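Local coordinates for protein glucose-6-phosphate isomerase (PDB 6OTU) that catalyses the reversible isomerisation of glucose-6-phosphate to fructose-6-phosphate, at residues D190-A193 against E194-E198; L526-F529 against N530-T533. All blocks are in the same frame, centred on the assembly; numbering follows the deposited sequence.

Interaction 1: D190-A193 against E194-E198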
ATOM      1  N   ASP A 190       4.315  20.213  -0.040  1.00 32.57           N
ATOM      2  CA  ASP A 190       5.603  19.540  -0.135  1.00 33.87           C
ATOM      3  C   ASP A 190       5.657  18.665  -1.377  1.00 33.96           C
ATOM      4  O   ASP A 190       6.734  18.474  -1.954  1.00 35.85           O
ATOM      5  CB  ASP A 190       5.872  18.735   1.139  1.00 32.34           C
ATOM      6  CG  ASP A 190       6.356  19.609   2.282  1.00 37.58           C
ATOM      7  OD1 ASP A 190       6.849  20.726   2.013  1.00 37.98           O
ATOM      8  OD2 ASP A 190       6.240  19.190   3.453  1.00 35.95           O
ATOM      9  N   ASN A 191       4.501  18.163  -1.825  1.00 35.46           N
ATOM     10  CA  ASN A 191       4.435  17.424  -3.085  1.00 36.70           C
ATOM     11  C   ASN A 191       4.866  18.301  -4.257  1.00 39.85           C
ATOM     12  O   ASN A 191       5.722  17.903  -5.059  1.00 30.98           O
ATOM     13  CB  ASN A 191       3.018  16.881  -3.293  1.00 42.62           C
ATOM     14  CG  ASN A 191       2.930  15.837  -4.411  1.00 41.20           C
ATOM     15  OD1 ASN A 191       1.850  15.306  -4.682  1.00 38.20           O
ATOM     16  ND2 ASN A 191       4.058  15.548  -5.064  1.00 36.08           N
ATOM     17  N   ALA A 192       4.297  19.512  -4.366  1.00 33.78           N
ATOM     18  CA  ALA A 192       4.714  20.414  -5.437  1.00 34.69           C
ATOM     19  C   ALA A 192       6.174  20.813  -5.284  1.00 34.23           C
ATOM     20  O   ALA A 192       6.917  20.887  -6.270  1.00 35.73           O
ATOM     21  CB  ALA A 192       3.830  21.659  -5.472  1.00 37.36           C
ATOM     22  N   ALA A 193       6.607  21.063  -4.055  1.00 33.81           N
ATOM     23  CA  ALA A 193       7.972  21.523  -3.844  1.00 36.89           C
ATOM     24  C   ALA A 193       8.996  20.466  -4.259  1.00 39.49           C
ATOM     25  O   ALA A 193      10.006  20.793  -4.900  1.00 38.33           O
ATOM     26  CB  ALA A 193       8.154  21.927  -2.382  1.00 36.09           C
ATOM     27  N   GLU A 194       8.759  19.191  -3.911  1.00 35.54           N
ATOM     28  CA  GLU A 194       9.719  18.157  -4.299  1.00 37.24           C
ATOM     29  C   GLU A 194       9.863  18.086  -5.814  1.00 41.75           C
ATOM     30  O   GLU A 194      10.965  17.845  -6.323  1.00 48.55           O
ATOM     31  CB  GLU A 194       9.330  16.782  -3.724  1.00 32.10           C
ATOM     32  CG  GLU A 194       8.074  16.138  -4.356  1.00 38.89           C
ATOM     33  CD  GLU A 194       7.689  14.771  -3.774  1.00 46.01           C
ATOM     34  OE1 GLU A 194       8.492  14.175  -3.008  1.00 50.24           O
ATOM     35  OE2 GLU A 194       6.561  14.302  -4.079  1.00 40.59           O
ATOM     36  N   VAL A 195       8.780  18.321  -6.553  1.00 35.68           N
ATOM     37  CA  VAL A 195       8.865  18.244  -8.003  1.00 33.90           C
ATOM     38  C   VAL A 195       9.547  19.480  -8.571  1.00 38.44           C
ATOM     39  O   VAL A 195      10.434  19.376  -9.425  1.00 37.97           O
ATOM     40  CB  VAL A 195       7.465  18.033  -8.591  1.00 36.56           C
ATOM     41  CG1 VAL A 195       7.493  18.188 -10.117  1.00 31.16           C
ATOM     42  CG2 VAL A 195       6.959  16.658  -8.160  1.00 37.16           C
ATOM     43  N   LEU A 196       9.161  20.666  -8.095  1.00 42.93           N
ATOM     44  CA  LEU A 196       9.788  21.892  -8.575  1.00 43.98           C
ATOM     45  C   LEU A 196      11.288  21.892  -8.302  1.00 49.24           C
ATOM     46  O   LEU A 196      12.062  22.449  -9.085  1.00 53.01           O
ATOM     47  CB  LEU A 196       9.118  23.105  -7.932  1.00 36.65           C
ATOM     48  CG  LEU A 196       7.709  23.466  -8.408  1.00 33.67           C
ATOM     49  CD1 LEU A 196       6.946  24.226  -7.338  1.00 36.80           C
ATOM     50  CD2 LEU A 196       7.773  24.260  -9.692  1.00 33.41           C
ATOM     51  N   ARG A 197      11.716  21.244  -7.216  1.00 48.23           N
ATOM     52  CA  ARG A 197      13.138  21.166  -6.919  1.00 49.59           C
ATOM     53  C   ARG A 197      13.908  20.472  -8.035  1.00 45.97           C
ATOM     54  O   ARG A 197      15.100  20.733  -8.220  1.00 51.20           O
ATOM     55  CB  ARG A 197      13.350  20.434  -5.593  1.00 55.60           C
ATOM     56  CG  ARG A 197      14.789  20.373  -5.125  1.00 59.50           C
ATOM     57  CD  ARG A 197      14.968  19.274  -4.095  1.00 69.27           C
ATOM     58  NE  ARG A 197      16.062  19.556  -3.170  1.00 80.20           N
ATOM     59  CZ  ARG A 197      17.242  18.941  -3.200  1.00 84.35           C
ATOM     60  NH1 ARG A 197      17.477  18.005  -4.114  1.00 80.76           N
ATOM     61  NH2 ARG A 197      18.186  19.261  -2.314  1.00 85.17           N
ATOM     62  N   GLU A 198      13.247  19.621  -8.812  1.00 47.22           N
ATOM     63  CA  GLU A 198      13.945  18.719  -9.719  1.00 43.12           C
ATOM     64  C   GLU A 198      13.933  19.138 -11.187  1.00 46.80           C
ATOM     65  O   GLU A 198      14.771  18.645 -11.948  1.00 50.04           O
ATOM     66  CB  GLU A 198      13.345  17.310  -9.615  1.00 43.88           C
ATOM     67  CG  GLU A 198      13.420  16.708  -8.209  1.00 59.01           C
ATOM     68  CD  GLU A 198      14.855  16.512  -7.726  1.00 68.03           C
ATOM     69  OE1 GLU A 198      15.734  16.246  -8.580  1.00 71.72           O
ATOM     70  OE2 GLU A 198      15.102  16.623  -6.501  1.00 69.06           O
TER
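N191 and E194 make a local i to i+3 side-chain contact within the short alpha-helix 189-196, one of the helices flanking the five-stranded parallel sheet of this phosphoglucose isomerase, in a domain built as an alpha/beta sandwich of the SIS type. The backbone carries the turn: E194 N gives a hydrogen bond to D190 O (2.9 Å), L196 N to A192 O (2.9 Å, N-H...O 173°, nearly straight), and R197 N to A193 O, while V195 N is held only weakly, shared between N191 O and A192 O. The helix turns one side inward, where V195 packs on F182 and V184 of strand 180-184 and L196 on F225 and A228 of helix 216-231. A192 lies on that side too, and its CB comes 4.4 Å from L196 CD1. The other side meets the second subunit, whose Q410 and R411 backbone N-H groups bind the carboxylate of D190, and whose K343 is a long, weak ion-pair partner of E194 OE2. N191 has its amide oxygen taken by the backbone of S185 and N186. Chi1 of 70° puts E194 CG 3.0 Å from N191 O, and the extended chain then carries the carboxylate across the N191 amide, the planes 84° apart and OE2 3.0 Å from N191 ND2.

Interaction 2: L526-F529 against N530-T533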
ATOM      1  N   LEU A 526     -13.646  23.196  15.338  1.00 53.48           N
ATOM      2  CA  LEU A 526     -13.052  24.283  16.118  1.00 58.17           C
ATOM      3  C   LEU A 526     -12.403  23.773  17.400  1.00 58.07           C
ATOM      4  O   LEU A 526     -11.297  24.198  17.759  1.00 58.78           O
ATOM      5  CB  LEU A 526     -14.107  25.339  16.456  1.00 54.57           C
ATOM      6  CG  LEU A 526     -14.775  26.052  15.281  1.00 59.65           C
ATOM      7  CD1 LEU A 526     -15.554  27.294  15.751  1.00 61.88           C
ATOM      8  CD2 LEU A 526     -13.735  26.406  14.220  1.00 57.06           C
ATOM      9  N   ARG A 527     -13.078  22.870  18.109  1.00 53.88           N
ATOM     10  CA  ARG A 527     -12.570  22.409  19.395  1.00 51.55           C
ATOM     11  C   ARG A 527     -11.402  21.440  19.221  1.00 49.86           C
ATOM     12  O   ARG A 527     -10.437  21.482  19.994  1.00 52.66           O
ATOM     13  CB  ARG A 527     -13.715  21.788  20.195  1.00 54.19           C
ATOM     14  CG  ARG A 527     -14.880  22.774  20.361  1.00 60.97           C
ATOM     15  CD  ARG A 527     -15.961  22.269  21.295  1.00 70.18           C
ATOM     16  NE  ARG A 527     -16.831  21.278  20.666  1.00 73.77           N
ATOM     17  CZ  ARG A 527     -18.160  21.344  20.645  1.00 68.74           C
ATOM     18  NH1 ARG A 527     -18.852  20.379  20.052  1.00 70.51           N
ATOM     19  NH2 ARG A 527     -18.795  22.369  21.211  1.00 60.18           N
ATOM     20  N   LEU A 528     -11.475  20.571  18.214  1.00 48.25           N
ATOM     21  CA  LEU A 528     -10.310  19.792  17.820  1.00 52.00           C
ATOM     22  C   LEU A 528      -9.147  20.712  17.497  1.00 52.02           C
ATOM     23  O   LEU A 528      -8.045  20.549  18.031  1.00 51.89           O
ATOM     24  CB  LEU A 528     -10.648  18.907  16.616  1.00 45.20           C
ATOM     25  CG  LEU A 528     -10.785  17.407  16.859  1.00 44.01           C
ATOM     26  CD1 LEU A 528     -10.940  16.640  15.535  1.00 44.85           C
ATOM     27  CD2 LEU A 528      -9.568  16.889  17.600  1.00 49.86           C
ATOM     28  N   PHE A 529      -9.389  21.709  16.644  1.00 53.40           N
ATOM     29  CA  PHE A 529      -8.333  22.639  16.258  1.00 55.77           C
ATOM     30  C   PHE A 529      -7.620  23.208  17.468  1.00 51.83           C
ATOM     31  O   PHE A 529      -6.393  23.347  17.454  1.00 49.13           O
ATOM     32  CB  PHE A 529      -8.898  23.776  15.405  1.00 62.30           C
ATOM     33  CG  PHE A 529      -8.765  23.541  13.928  1.00 63.93           C
ATOM     34  CD1 PHE A 529      -8.475  22.278  13.444  1.00 61.36           C
ATOM     35  CD2 PHE A 529      -8.934  24.583  13.026  1.00 68.82           C
ATOM     36  CE1 PHE A 529      -8.358  22.047  12.086  1.00 62.98           C
ATOM     37  CE2 PHE A 529      -8.818  24.362  11.660  1.00 69.65           C
ATOM     38  CZ  PHE A 529      -8.526  23.089  11.190  1.00 66.09           C
ATOM     39  N   ASN A 530      -8.372  23.518  18.537  1.00 58.07           N
ATOM     40  CA  ASN A 530      -7.778  24.097  19.744  1.00 63.49           C
ATOM     41  C   ASN A 530      -6.922  23.087  20.494  1.00 61.66           C
ATOM     42  O   ASN A 530      -5.875  23.451  21.044  1.00 66.50           O
ATOM     43  CB  ASN A 530      -8.862  24.643  20.679  1.00 76.10           C
ATOM     44  CG  ASN A 530      -9.579  25.844  20.100  1.00 91.05           C
ATOM     45  OD1 ASN A 530      -8.997  26.615  19.337  1.00 97.73           O
ATOM     46  ND2 ASN A 530     -10.848  26.016  20.470  1.00 93.00           N
ATOM     47  N   VAL A 531      -7.354  21.820  20.544  1.00 56.27           N
ATOM     48  CA  VAL A 531      -6.601  20.798  21.274  1.00 56.95           C
ATOM     49  C   VAL A 531      -5.375  20.315  20.507  1.00 58.21           C
ATOM     50  O   VAL A 531      -4.459  19.755  21.115  1.00 62.15           O
ATOM     51  CB  VAL A 531      -7.473  19.579  21.633  1.00 55.07           C
ATOM     52  CG1 VAL A 531      -7.533  18.597  20.481  1.00 51.22           C
ATOM     53  CG2 VAL A 531      -6.925  18.877  22.856  1.00 48.31           C
ATOM     54  N   LEU A 532      -5.327  20.498  19.193  1.00 61.13           N
ATOM     55  CA  LEU A 532      -4.206  20.013  18.401  1.00 60.02           C
ATOM     56  C   LEU A 532      -3.185  21.100  18.106  1.00 68.56           C
ATOM     57  O   LEU A 532      -2.149  20.801  17.503  1.00 74.23           O
ATOM     58  CB  LEU A 532      -4.698  19.401  17.085  1.00 45.01           C
ATOM     59  CG  LEU A 532      -5.565  18.137  17.148  1.00 47.11           C
ATOM     60  CD1 LEU A 532      -6.299  17.918  15.848  1.00 44.33           C
ATOM     61  CD2 LEU A 532      -4.742  16.908  17.460  1.00 47.28           C
ATOM     62  N   THR A 533      -3.452  22.347  18.508  1.00 62.65           N
ATOM     63  CA  THR A 533      -2.545  23.461  18.225  1.00 65.00           C
ATOM     64  C   THR A 533      -2.157  24.252  19.481  1.00 74.79           C
ATOM     65  O   THR A 533      -1.672  25.382  19.373  1.00 76.84           O
ATOM     66  CB  THR A 533      -3.154  24.448  17.203  1.00 66.16           C
ATOM     67  OG1 THR A 533      -4.252  25.149  17.801  1.00 65.48           O
ATOM     68  CG2 THR A 533      -3.637  23.717  15.945  1.00 67.09           C
ATOM     69  OXT THR A 533      -2.315  23.804  20.625  1.00 78.22           O
TER
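L528 packs against V531 and L532 one turn further along the C-terminal alpha-helix 522-532, where the chain of this phosphoglucose isomerase ends, and the two sides of that last turn differ sharply. The tight side is apolar. L528 CD2 reaches L532 CD1 at 3.8 Å, the two leucines lying side by side and pointing the same way, and it meets V531 CG1 at 3.9 Å, where the valine comes in at a slant. Residues of the second subunit pack on this part of the helix, V431 on L528 and F529 and S48 on V531. R527 is a separate link to that subunit, packing on its E41 and giving a weak hydrogen bond from NH1 to its L39 O. In the backbone, L532 N donates to L528 O (3.0 Å), while V531 N binds R527 O and adds a weak second bond to L528 O.

The solvent side is looser. L526 and N530 are exposed there; N530 N is hydrogen-bonded to L526 O, but the N530 side-chain amide makes no such bond, ND2 standing 3.3 Å from L526 O at a poor angle. T533, the last residue, is exposed as well, yet its side chain turns back to the helix. Its hydroxyl sits between backbone N and carbonyl carbon (chi1 69°), which aims it at the preceding turn, and T533 OG1 donates to F529 O at 2.8 Å, approaching 27° from the carbonyl plane.

Overall arrangement
Interaction 1 and interaction 2 belong to separate helices of one subunit, the first beside the parallel sheet and the second at the very end of the chain. Their centres are 29 Å apart and their nearest atoms about 16 Å, so neither touches the other. What they share is the dimer: both helices lay residues against the second subunit, 190-198 through polar bonds and packing, 526-533 chiefly through packing. Neither lies at an annotated site. The N191 side chain of interaction 1 is about 13 Å from a bound glucose-6-phosphate, and the L532 side chain of interaction 2 is about 6 Å from an acetate ion, probably from the crystallisation liquor.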